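Local coordinates for putative D-alanine N-acetyltransferase of GNAT family (Desulfovibrio desulfuricans subsp. desulfuricans, PDB 2R7H), which probably transfers an acyl group, most likely acetyl from acetyl-CoA, to an amine of a small molecule or protein that remains unidentified, at residues 82-86 / 119-123; 132-138 / 167-173. All coordinates share one frame. Residues are numbered along the deposited sequence.

Interaction 1: 82-86 / 119-123; sequences YACYG and VVHDV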
# COMPACT_ATOMS: atom_id res chain seq x y z
N TYR B 82 -13.10 1.52 -17.54
CA TYR B 82 -11.95 2.35 -17.22
C TYR B 82 -10.93 1.57 -16.42
O TYR B 82 -11.22 0.48 -15.90
CB TYR B 82 -12.35 3.62 -16.45
CG TYR B 82 -12.52 3.45 -14.97
CD1 TYR B 82 -13.53 2.66 -14.44
CD2 TYR B 82 -11.70 4.13 -14.08
CE1 TYR B 82 -13.66 2.49 -13.08
CE2 TYR B 82 -11.83 3.97 -12.73
CZ TYR B 82 -12.80 3.15 -12.23
OH TYR B 82 -12.93 3.02 -10.87
N ALA B 83 -9.73 2.15 -16.32
CA ALA B 83 -8.62 1.60 -15.54
C ALA B 83 -8.16 2.74 -14.61
O ALA B 83 -8.21 3.91 -14.99
CB ALA B 83 -7.52 1.18 -16.40
N CYS B 84 -7.75 2.38 -13.40
CA CYS B 84 -7.27 3.30 -12.37
C CYS B 84 -5.88 2.76 -11.98
O CYS B 84 -5.68 1.54 -11.74
CB CYS B 84 -8.21 3.31 -11.14
SG CYS B 84 -7.58 4.47 -9.90
N TYR B 85 -4.88 3.62 -11.96
CA TYR B 85 -3.53 3.18 -11.64
C TYR B 85 -2.67 4.34 -11.14
O TYR B 85 -3.09 5.47 -11.16
CB TYR B 85 -2.88 2.54 -12.90
CG TYR B 85 -2.47 3.52 -13.95
CD1 TYR B 85 -3.37 4.03 -14.86
CD2 TYR B 85 -1.16 3.99 -13.99
CE1 TYR B 85 -2.96 4.96 -15.78
CE2 TYR B 85 -0.75 4.88 -14.89
CZ TYR B 85 -1.64 5.38 -15.78
OH TYR B 85 -1.18 6.30 -16.66
N GLY B 86 -1.45 4.05 -10.69
CA GLY B 86 -0.61 5.14 -10.21
C GLY B 86 0.76 4.72 -9.78
O GLY B 86 1.03 3.54 -9.60
N VAL B 119 -2.78 1.56 -20.18
CA VAL B 119 -2.10 1.82 -18.93
C VAL B 119 -0.62 1.52 -19.09
O VAL B 119 0.22 2.29 -18.63
CB VAL B 119 -2.68 0.97 -17.77
CG1 VAL B 119 -1.75 0.98 -16.58
CG2 VAL B 119 -4.16 1.46 -17.44
N VAL B 120 -0.30 0.39 -19.71
CA VAL B 120 1.10 -0.03 -19.95
C VAL B 120 1.84 0.98 -20.83
O VAL B 120 2.98 1.28 -20.56
CB VAL B 120 1.17 -1.43 -20.54
CG1 VAL B 120 2.56 -1.76 -21.05
CG2 VAL B 120 0.71 -2.42 -19.50
N HIS B 121 1.17 1.52 -21.84
CA HIS B 121 1.72 2.55 -22.71
C HIS B 121 2.10 3.76 -21.88
O HIS B 121 3.21 4.29 -21.97
CB HIS B 121 0.68 2.95 -23.75
CG HIS B 121 0.96 4.23 -24.45
ND1 HIS B 121 0.56 5.45 -23.95
CD2 HIS B 121 1.56 4.49 -25.64
CE1 HIS B 121 0.93 6.41 -24.79
NE2 HIS B 121 1.53 5.85 -25.82
N ASP B 122 1.17 4.19 -21.04
CA ASP B 122 1.38 5.37 -20.19
C ASP B 122 2.48 5.22 -19.17
O ASP B 122 3.20 6.16 -18.92
CB ASP B 122 0.11 5.79 -19.48
CG ASP B 122 -0.96 6.23 -20.41
OD1 ASP B 122 -0.74 6.34 -21.65
OD2 ASP B 122 -2.06 6.51 -19.89
N VAL B 123 2.56 4.04 -18.55
CA VAL B 123 3.57 3.70 -17.56
C VAL B 123 4.93 3.64 -18.27
O VAL B 123 5.92 4.11 -17.73
CB VAL B 123 3.22 2.39 -16.82
CG1 VAL B 123 4.41 1.85 -16.08
CG2 VAL B 123 2.02 2.61 -15.89
O HOH W 1 -3.02 7.72 -17.63

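Interaction 2: 132-138 / 167-173; sequences FAETSGI and DDKIIYR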
# COMPACT_ATOMS: atom_id res chain seq x y z
N PHE B 132 2.36 -3.58 -11.06
CA PHE B 132 1.86 -4.59 -10.18
C PHE B 132 0.34 -4.54 -10.07
O PHE B 132 -0.23 -3.48 -10.13
CB PHE B 132 2.46 -4.47 -8.77
CG PHE B 132 3.89 -4.89 -8.69
CD1 PHE B 132 4.23 -6.23 -8.62
CD2 PHE B 132 4.91 -3.96 -8.75
CE1 PHE B 132 5.52 -6.60 -8.56
CE2 PHE B 132 6.18 -4.32 -8.72
CZ PHE B 132 6.51 -5.65 -8.60
N ALA B 133 -0.28 -5.72 -9.96
CA ALA B 133 -1.73 -5.87 -9.74
C ALA B 133 -1.93 -6.86 -8.61
O ALA B 133 -1.31 -7.90 -8.57
CB ALA B 133 -2.48 -6.34 -11.03
N GLU B 134 -2.86 -6.58 -7.72
CA GLU B 134 -3.15 -7.47 -6.59
C GLU B 134 -4.58 -7.95 -6.69
O GLU B 134 -5.45 -7.18 -7.04
CB GLU B 134 -3.01 -6.71 -5.27
CG GLU B 134 -1.69 -6.10 -5.08
CD GLU B 134 -1.53 -5.45 -3.73
OE1 GLU B 134 -2.54 -4.99 -3.15
OE2 GLU B 134 -0.39 -5.38 -3.27
N THR B 135 -4.81 -9.23 -6.41
CA THR B 135 -6.17 -9.72 -6.40
C THR B 135 -6.32 -10.80 -5.34
O THR B 135 -5.35 -11.15 -4.63
CB THR B 135 -6.65 -10.16 -7.81
OG1 THR B 135 -8.07 -10.33 -7.78
CG2 THR B 135 -5.97 -11.44 -8.28
N SER B 136 -7.54 -11.29 -5.21
CA SER B 136 -7.88 -12.32 -4.24
C SER B 136 -7.71 -13.72 -4.82
O SER B 136 -7.80 -13.93 -6.01
CB SER B 136 -9.31 -12.11 -3.74
OG SER B 136 -9.77 -13.23 -3.04
N GLY B 137 -7.47 -14.67 -3.94
CA GLY B 137 -7.30 -16.07 -4.35
C GLY B 137 -8.57 -16.90 -4.35
O GLY B 137 -8.48 -18.09 -4.66
N ILE B 138 -9.73 -16.29 -4.02
CA ILE B 138 -11.02 -16.99 -3.98
C ILE B 138 -11.59 -17.28 -5.38
O ILE B 138 -11.26 -16.60 -6.36
CB ILE B 138 -12.09 -16.30 -3.04
CG1 ILE B 138 -12.60 -14.96 -3.58
CG2 ILE B 138 -11.61 -16.19 -1.62
CD1 ILE B 138 -13.63 -14.32 -2.65
N ASP B 167 -8.88 -16.26 2.35
CA ASP B 167 -8.85 -15.28 1.26
C ASP B 167 -7.42 -14.68 1.13
O ASP B 167 -7.07 -13.73 1.78
CB ASP B 167 -9.91 -14.22 1.51
CG ASP B 167 -10.16 -13.35 0.30
OD1 ASP B 167 -9.33 -13.31 -0.62
OD2 ASP B 167 -11.22 -12.70 0.25
N ASP B 168 -6.64 -15.29 0.25
CA ASP B 168 -5.25 -14.91 0.01
C ASP B 168 -5.12 -13.76 -0.96
O ASP B 168 -5.99 -13.58 -1.80
CB ASP B 168 -4.51 -16.07 -0.64
CG ASP B 168 -4.54 -17.34 0.20
OD1 ASP B 168 -4.88 -17.28 1.40
OD2 ASP B 168 -4.20 -18.39 -0.38
N LYS B 169 -4.03 -12.97 -0.82
CA LYS B 169 -3.76 -11.89 -1.75
C LYS B 169 -2.72 -12.45 -2.66
O LYS B 169 -1.73 -12.98 -2.16
CB LYS B 169 -3.19 -10.63 -1.08
CG LYS B 169 -2.98 -9.47 -2.12
CD LYS B 169 -2.77 -8.13 -1.50
CE LYS B 169 -1.49 -7.96 -0.84
NZ LYS B 169 -1.30 -6.50 -0.48
N ILE B 170 -2.93 -12.34 -3.98
CA ILE B 170 -1.96 -12.80 -4.98
C ILE B 170 -1.44 -11.51 -5.64
O ILE B 170 -2.25 -10.66 -6.03
CB ILE B 170 -2.52 -13.74 -6.08
CG1 ILE B 170 -3.06 -15.06 -5.51
CG2 ILE B 170 -1.37 -14.13 -7.08
CD1 ILE B 170 -4.21 -14.94 -4.64
N ILE B 171 -0.12 -11.38 -5.73
CA ILE B 171 0.51 -10.19 -6.32
C ILE B 171 1.09 -10.62 -7.66
O ILE B 171 1.92 -11.55 -7.74
CB ILE B 171 1.60 -9.55 -5.43
CG1 ILE B 171 1.05 -9.21 -4.03
CG2 ILE B 171 2.12 -8.27 -6.10
CD1 ILE B 171 2.09 -8.69 -3.01
N TYR B 172 0.59 -9.96 -8.71
CA TYR B 172 0.95 -10.20 -10.08
C TYR B 172 1.90 -9.13 -10.54
O TYR B 172 1.72 -7.96 -10.29
CB TYR B 172 -0.32 -10.23 -10.97
CG TYR B 172 -1.08 -11.53 -10.88
CD1 TYR B 172 -0.66 -12.64 -11.62
CD2 TYR B 172 -2.19 -11.65 -10.08
CE1 TYR B 172 -1.33 -13.84 -11.53
CE2 TYR B 172 -2.87 -12.86 -10.01
CZ TYR B 172 -2.43 -13.93 -10.72
OH TYR B 172 -3.11 -15.10 -10.60
N ARG B 173 2.92 -9.54 -11.26
CA ARG B 173 3.96 -8.66 -11.75
C ARG B 173 3.99 -8.57 -13.29
O ARG B 173 3.92 -9.59 -13.95
CB ARG B 173 5.28 -9.32 -11.34
CG ARG B 173 6.58 -8.59 -11.71
CD ARG B 173 7.68 -9.58 -11.70
NE ARG B 173 8.96 -8.94 -11.98
CZ ARG B 173 9.68 -8.28 -11.09
NH1 ARG B 173 9.24 -8.09 -9.83
NH2 ARG B 173 10.83 -7.76 -11.48

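Interaction 1: 82-86 / 119-123
Strand 82-86 and helix 119-123 run nearly the same way, their axes 24° apart and 10.2 Å at closest approach, the spacing of a helix laid on a sheet. The backbones come nearest at Ala83 and Val119, whose CA atoms are 7.4 Å apart. Strand alternation selects the residues that meet the helix: Ala83 and Tyr85 direct their CA-to-CB bonds toward it, whereas that of Cys84 points away. The small Ala83 lets Val119 sit close, with Ala83 CB 3.5 Å from Val119 CG2. The other methyl of the same valine, CG1, lies 3.9 Å from the centroid of the Tyr85 ring and 17° off its normal, a CH-pi contact over the face. One turn along the helix, Val123 extends the apolar patch, its CG2 3.7 Å from Tyr85 CE2. This is the layered alpha/beta packing of the GNAT fold, in which helix 111-125 lies against one face of the central sheet and helix 30-41 meets the other through Tyr82. At the outer end of the tyrosine the chemistry turns polar: a water is 2.5 Å from Tyr85 OH and donates a hydrogen bond of 2.7 Å to Asp122 OD2. His121 ND1 donates to Asp122 OD1 at 2.8 Å, and Arg24 forms a salt bridge with the same carboxylate.

Interaction 2: 132-138 / 167-173
Tyr172 lays its ring alongside strand 132-136, so that the methyl Thr135 CG2 lies at the ring edge, 3.8 Å from Tyr172 CE2, while Ala133 CB is 4.4 Å from Tyr172 CB. These residues share a sheet face with Ile170; Phe132, Glu134, Ile171 and Lys169 occupy the opposite one. The backbones that carry them form a regular antiparallel ladder, a pairing of the C-terminal half of the GNAT fold, where the last strand, 167-175, inserts between 130-136 and 154-159. Ala133 and Tyr172 form a hydrogen-bonded pair, with Ala133 N to Tyr172 O at 3.0 Å and Tyr172 N to Ala133 O at 2.8 Å, and Thr135 with Ile170 repeats the pattern. Glu134 faces Ile171 in a non-hydrogen-bonded pair, yet its carboxylate reaches diagonally to Lys169, Glu134 OE2 and Lys169 NZ forming a salt bridge at 3.1 Å whose hydrogen bond is weak. The ladder ends where the first strand turns off: Gly137 N still donates to Asp168 O at 2.8 Å, and Ser136 OG gives a very short bond of 2.5 Å to Asp167 OD1 while accepting from Ile138 N at 3.2 Å, an ST turn. Strand 94-102 flanks the pair beside 130-136, running parallel to it. Phe132 meets Phe162 of the second subunit, whereas on the other face helix 142-150 packs against Ala133 and Thr135 and supplies Glu149 to the Tyr172 hydroxyl.

In the fold
Both contacts are built on one mixed sheet, but they illustrate different ways of using it: interaction 1 fastens a helix to a sheet face, and interaction 2 joins two strands edge to edge. Their centres are about 18 Å apart and their nearest atoms about 7 Å, without touching. They follow in series along the chain, helix 111-125 leading into strand 130-136. Strand 94-102 lies between strands 78-87 and 130-136 and so bridges them; it also carries Tyr98 and Trp99, which with Tyr68 line the pocket holding 2-ethoxyethanol. Strand 82-86 adjoins that pocket from the face turned away from helix 119-123, where Trp99 NE1 hydrogen-bonds to Tyr82 OH, whereas interaction 2 reaches the second subunit.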